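Local coordinates for protein trichomaglin (Trichosanthes lepiniana, PDB 1SGL) that probably cleaves RNA, being an S-like plant ribonuclease of the ribonuclease T2 family, at residues C57-S62 against H105-S110; L168-E173 against S197-V202. All blocks are in the same frame, centred on the assembly; numbering follows the deposited sequence.

How the contacts relate
The two contacts lie on opposite sides of the chain's centre. Their own centres are about 32 Å apart, and their nearest atoms stay about 13 Å from each other. They come in series along the chain: contact 1 closes before contact 2 opens. Contact 1 ties the loop between strand 40-47 and helix 72-78 to residues 105-110, which begin on helix 97-106. Contact 2 ties strand 167-170 to the segment that leads into strand 201-203. The five-stranded antiparallel sheet relates them, since strands 40-47 and 167-170 both belong to it. Each contact centres on a disulfide, so loops at two far ends of the ribonuclease are anchored covalently to its frame.

Contact 1: residues C57-S62 against H105-S110; sequences CCTGGS and HGTCAS. With SO4 (sulfate ion), chain B.
The hydroxyl OG1 of T107 has two partners. It accepts a hydrogen bond from the backbone N of C58, with C58 N to T107 OG1 2.9 Å and an N-H...O angle of 164°. It donates one to the carbonyl O of E103, one helical turn back. With chi1 at 56°, OG1 lies between its own backbone N and carbonyl carbon, where it can meet both partners. CG2 is left beside the backbone N, against T59. T59 CG2 meets T107 CG2 at 3.2 Å, closer than two methyls normally come, and the side chains lie roughly perpendicular. Beside them C58 SG is bonded to C108 SG at 2.0 Å. The C-S-S-C torsion of 93° is close to the relaxed value for a disulfide. The neighbouring C57 is hydrogen-bonded through its backbone to K104 and forms a second disulfide with C90.

The CB of H105 points away from the loop. H105 NE2 donates to O2 of the chain B sulfate, probably from the crystallisation liquor, at 2.7 Å. H43 and Q101 bind the same ion. H43 and H105 lie in the IHGL and KHGTC sequences, consistent with the two active-site histidine motifs of the T2 family. The disulfide and the T107 bond thus fasten the loop to the residues that closely follow H105, whose sulfate contact is consistent with a phosphate site.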
loop_
_atom_site.group_PDB
_atom_site.type_symbol
_atom_site.label_atom_id
_atom_site.label_comp_id
_atom_site.label_asym_id
_atom_site.label_seq_id
_atom_site.Cartn_x
_atom_site.Cartn_y
_atom_site.Cartn_z
ATOM N N CYS A 57 17.824 -0.395 1.475
ATOM C CA CYS A 57 18.825 -1.068 0.651
ATOM C C CYS A 57 19.798 -1.758 1.596
ATOM O O CYS A 57 20.880 -1.242 1.867
ATOM C CB CYS A 57 19.571 -0.042 -0.205
ATOM S SG CYS A 57 18.483 1.001 -1.227
ATOM N N CYS A 58 19.413 -2.933 2.082
ATOM C CA CYS A 58 20.231 -3.673 3.036
ATOM C C CYS A 58 21.089 -4.815 2.509
ATOM O O CYS A 58 21.882 -5.380 3.263
ATOM C CB CYS A 58 19.340 -4.203 4.167
ATOM S SG CYS A 58 18.759 -2.900 5.299
ATOM N N THR A 59 20.957 -5.163 1.235
ATOM C CA THR A 59 21.749 -6.269 0.711
ATOM C C THR A 59 22.483 -5.962 -0.586
ATOM O O THR A 59 23.375 -6.711 -0.987
ATOM C CB THR A 59 20.873 -7.514 0.461
ATOM O OG1 THR A 59 21.713 -8.661 0.265
ATOM C CG2 THR A 59 20.025 -7.323 -0.787
ATOM N N GLY A 60 22.116 -4.867 -1.242
ATOM C CA GLY A 60 22.759 -4.544 -2.501
ATOM C C GLY A 60 22.551 -5.703 -3.463
ATOM O O GLY A 60 23.368 -5.941 -4.356
ATOM N N GLY A 61 21.454 -6.431 -3.265
ATOM C CA GLY A 61 21.138 -7.569 -4.113
ATOM C C GLY A 61 20.228 -7.179 -5.264
ATOM O O GLY A 61 19.150 -6.614 -5.053
ATOM N N SER A 62 20.662 -7.494 -6.482
ATOM C CA SER A 62 19.915 -7.169 -7.693
ATOM C C SER A 62 18.559 -7.860 -7.811
ATOM O O SER A 62 18.464 -9.086 -7.754
ATOM C CB SER A 62 20.759 -7.504 -8.922
ATOM O OG SER A 62 21.987 -6.799 -8.891
ATOM N N HIS A 105 13.295 -1.931 0.825
ATOM C CA HIS A 105 12.742 -2.354 2.110
ATOM C C HIS A 105 12.761 -3.848 2.413
ATOM O O HIS A 105 13.087 -4.256 3.531
ATOM C CB HIS A 105 11.302 -1.850 2.237
ATOM C CG HIS A 105 11.152 -0.379 2.016
ATOM N ND1 HIS A 105 11.811 0.558 2.781
ATOM C CD2 HIS A 105 10.412 0.317 1.121
ATOM C CE1 HIS A 105 11.484 1.770 2.367
ATOM N NE2 HIS A 105 10.636 1.652 1.361
ATOM N N GLY A 106 12.391 -4.660 1.429
ATOM C CA GLY A 106 12.355 -6.095 1.640
ATOM C C GLY A 106 13.675 -6.687 2.090
ATOM O O GLY A 106 13.704 -7.637 2.869
ATOM N N THR A 107 14.774 -6.133 1.594
ATOM C CA THR A 107 16.099 -6.629 1.952
ATOM C C THR A 107 16.387 -6.369 3.430
ATOM O O THR A 107 17.086 -7.145 4.080
ATOM C CB THR A 107 17.189 -5.961 1.090
ATOM O OG1 THR A 107 17.101 -4.539 1.223
ATOM C CG2 THR A 107 17.005 -6.325 -0.378
ATOM N N CYS A 108 15.826 -5.284 3.954
ATOM C CA CYS A 108 16.008 -4.914 5.351
ATOM C C CYS A 108 15.072 -5.680 6.291
ATOM O O CYS A 108 15.078 -5.449 7.504
ATOM C CB CYS A 108 15.778 -3.410 5.523
ATOM S SG CYS A 108 16.935 -2.347 4.591
ATOM N N ALA A 109 14.271 -6.584 5.731
ATOM C CA ALA A 109 13.330 -7.369 6.526
ATOM C C ALA A 109 13.887 -8.742 6.883
ATOM O O ALA A 109 13.253 -9.512 7.610
ATOM C CB ALA A 109 12.006 -7.521 5.777
ATOM N N SER A 110 15.067 -9.056 6.361
ATOM C CA SER A 110 15.697 -10.336 6.661
ATOM C C SER A 110 16.094 -10.303 8.132
ATOM O O SER A 110 16.452 -9.246 8.655
ATOM C CB SER A 110 16.942 -10.531 5.795
ATOM O OG SER A 110 17.594 -11.745 6.126
HETATM S S SO4 B . 8.782 4.397 -0.322
HETATM O O1 SO4 B . 9.438 5.695 -0.083
HETATM O O2 SO4 B . 9.816 3.361 -0.491
HETATM O O3 SO4 B . 7.966 4.485 -1.543
HETATM O O4 SO4 B . 7.909 4.049 0.819
#

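Contact 2: residues L168-E173 against S197-V202; sequences LRCDEE and SCPRYV. With SO4 (sulfate ion), chain E.
L168 touches C198 across the contact: its CB lies 4.1 Å from C198 SG. Its carbonyl O receives a hydrogen bond from a water, which in turn accepts from the backbone N of C198. R169 touches S197 through its first carbons, with R169 CG 3.7 Å from S197 OG.

C170 carries the join. Its backbone N donates to S197 OG at 2.9 Å, nearly straight at 168°. With OG anti to its own backbone N (chi1 170°), the hydroxyl of S197 is brought to the C170 amide. C170 SG is bonded to C198 SG at 2.0 Å, with a C-S-S-C torsion of 96°. V202 CG1 packs against C170 SG at 3.7 Å. The disulfide therefore staples strand 167-170, part of the five-stranded antiparallel sheet of this T2 fold, to the segment entering strand 201-203, which pairs with strand 148-150.

At D171 the strand gives way to a turn. A second water donates to both D171 O and S197 O. D171 OD1 accepts from E173 N, two residues on, at 3.0 Å, an Asx turn; the N-H comes from above the carboxylate plane. L175 N is hydrogen-bonded to the same oxygen. An alanine here would probably leave E173 N and L175 N without their acceptor and let the turn relax. E172 N makes a weak hydrogen bond to O3 of the chain E sulfate, probably from the crystallisation liquor. E173 OE2 forms a salt bridge with R20, which is also hydrogen-bonded to that sulfate.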
loop_
_atom_site.group_PDB
_atom_site.type_symbol
_atom_site.label_atom_id
_atom_site.label_comp_id
_atom_site.label_asym_id
_atom_site.label_seq_id
_atom_site.Cartn_x
_atom_site.Cartn_y
_atom_site.Cartn_z
ATOM N N LEU A 168 -4.354 6.515 8.850
ATOM C CA LEU A 168 -4.865 7.161 7.643
ATOM C C LEU A 168 -4.118 8.453 7.364
ATOM O O LEU A 168 -3.756 9.185 8.288
ATOM C CB LEU A 168 -6.351 7.482 7.779
ATOM C CG LEU A 168 -7.410 6.453 7.375
ATOM C CD1 LEU A 168 -7.422 6.306 5.859
ATOM C CD2 LEU A 168 -7.146 5.127 8.062
ATOM N N ARG A 169 -3.890 8.724 6.084
ATOM C CA ARG A 169 -3.200 9.929 5.663
ATOM C C ARG A 169 -3.987 10.552 4.506
ATOM O O ARG A 169 -4.308 9.875 3.530
ATOM C CB ARG A 169 -1.781 9.582 5.226
ATOM C CG ARG A 169 -0.851 10.781 5.176
ATOM C CD ARG A 169 0.502 10.426 5.799
ATOM N NE ARG A 169 1.340 11.603 5.998
ATOM C CZ ARG A 169 2.517 11.586 6.613
ATOM N NH1 ARG A 169 3.004 10.446 7.094
ATOM N NH2 ARG A 169 3.207 12.712 6.754
ATOM N N CYS A 170 -4.312 11.835 4.642
ATOM C CA CYS A 170 -5.080 12.583 3.645
ATOM C C CYS A 170 -4.253 13.723 3.060
ATOM O O CYS A 170 -3.266 14.138 3.658
ATOM C CB CYS A 170 -6.328 13.207 4.291
ATOM S SG CYS A 170 -7.640 12.030 4.737
ATOM N N ASP A 171 -4.639 14.219 1.887
ATOM C CA ASP A 171 -3.925 15.362 1.344
ATOM C C ASP A 171 -4.572 16.574 2.032
ATOM O O ASP A 171 -5.410 16.407 2.921
ATOM C CB ASP A 171 -4.031 15.449 -0.191
ATOM C CG ASP A 171 -5.462 15.483 -0.696
ATOM O OD1 ASP A 171 -6.383 15.857 0.058
ATOM O OD2 ASP A 171 -5.654 15.144 -1.880
ATOM N N GLU A 172 -4.196 17.783 1.638
ATOM C CA GLU A 172 -4.740 18.974 2.287
ATOM C C GLU A 172 -6.161 19.385 1.898
ATOM O O GLU A 172 -6.750 20.269 2.529
ATOM C CB GLU A 172 -3.758 20.135 2.106
ATOM C CG GLU A 172 -2.441 19.881 2.843
ATOM C CD GLU A 172 -1.482 21.054 2.793
ATOM O OE1 GLU A 172 -1.941 22.197 2.597
ATOM O OE2 GLU A 172 -0.268 20.832 2.967
ATOM N N GLU A 173 -6.718 18.742 0.878
ATOM C CA GLU A 173 -8.082 19.031 0.458
ATOM C C GLU A 173 -9.049 18.020 1.080
ATOM O O GLU A 173 -10.242 18.005 0.765
ATOM C CB GLU A 173 -8.213 18.971 -1.062
ATOM C CG GLU A 173 -7.503 20.095 -1.788
ATOM C CD GLU A 173 -6.111 19.711 -2.250
ATOM O OE1 GLU A 173 -5.317 19.186 -1.436
ATOM O OE2 GLU A 173 -5.811 19.948 -3.436
ATOM N N SER A 197 -3.824 13.683 10.503
ATOM C CA SER A 197 -3.683 14.049 9.099
ATOM C C SER A 197 -5.007 14.389 8.448
ATOM O O SER A 197 -5.161 15.439 7.828
ATOM C CB SER A 197 -3.024 12.911 8.312
ATOM O OG SER A 197 -3.087 13.158 6.913
ATOM N N CYS A 198 -5.964 13.488 8.593
ATOM C CA CYS A 198 -7.266 13.666 7.988
ATOM C C CYS A 198 -8.239 14.489 8.815
ATOM O O CYS A 198 -8.246 14.411 10.038
ATOM C CB CYS A 198 -7.886 12.304 7.716
ATOM S SG CYS A 198 -6.998 11.282 6.506
ATOM N N PRO A 199 -9.075 15.298 8.145
ATOM C CA PRO A 199 -10.065 16.125 8.836
ATOM C C PRO A 199 -11.221 15.197 9.221
ATOM O O PRO A 199 -11.169 14.004 8.918
ATOM C CB PRO A 199 -10.455 17.144 7.778
ATOM C CG PRO A 199 -10.358 16.344 6.506
ATOM C CD PRO A 199 -9.064 15.583 6.697
ATOM N N ARG A 200 -12.255 15.738 9.864
ATOM C CA ARG A 200 -13.398 14.931 10.300
ATOM C C ARG A 200 -14.165 14.295 9.145
ATOM O O ARG A 200 -14.701 13.201 9.282
ATOM C CB ARG A 200 -14.369 15.769 11.147
ATOM C CG ARG A 200 -15.458 14.926 11.823
ATOM C CD ARG A 200 -16.465 15.779 12.589
ATOM N NE ARG A 200 -15.808 16.924 13.197
ATOM C CZ ARG A 200 -14.800 16.839 14.058
ATOM N NH1 ARG A 200 -14.332 15.651 14.430
ATOM N NH2 ARG A 200 -14.232 17.949 14.517
ATOM N N TYR A 201 -14.242 14.984 8.016
ATOM C CA TYR A 201 -14.936 14.425 6.865
ATOM C C TYR A 201 -13.932 14.246 5.737
ATOM O O TYR A 201 -13.117 15.127 5.476
ATOM C CB TYR A 201 -16.092 15.331 6.440
ATOM C CG TYR A 201 -17.132 15.476 7.526
ATOM C CD1 TYR A 201 -17.017 16.459 8.502
ATOM C CD2 TYR A 201 -18.202 14.587 7.613
ATOM C CE1 TYR A 201 -17.937 16.557 9.540
ATOM C CE2 TYR A 201 -19.125 14.677 8.646
ATOM C CZ TYR A 201 -18.983 15.664 9.605
ATOM O OH TYR A 201 -19.882 15.750 10.638
ATOM N N VAL A 202 -13.979 13.092 5.084
ATOM C CA VAL A 202 -13.042 12.809 4.014
ATOM C C VAL A 202 -13.729 12.307 2.763
ATOM O O VAL A 202 -14.907 11.946 2.777
ATOM C CB VAL A 202 -11.985 11.767 4.460
ATOM C CG1 VAL A 202 -11.202 12.299 5.651
ATOM C CG2 VAL A 202 -12.662 10.443 4.806
HETATM S S SO4 E . -2.350 18.622 -2.525
HETATM O O1 SO4 E . -0.953 18.784 -2.982
HETATM O O2 SO4 E . -3.020 19.936 -2.509
HETATM O O3 SO4 E . -2.358 18.055 -1.160
HETATM O O4 SO4 E . -3.058 17.719 -3.453
HETATM O O HOH W 1 -5.673 10.957 9.676
HETATM O O HOH W 2 -5.408 16.785 5.602
#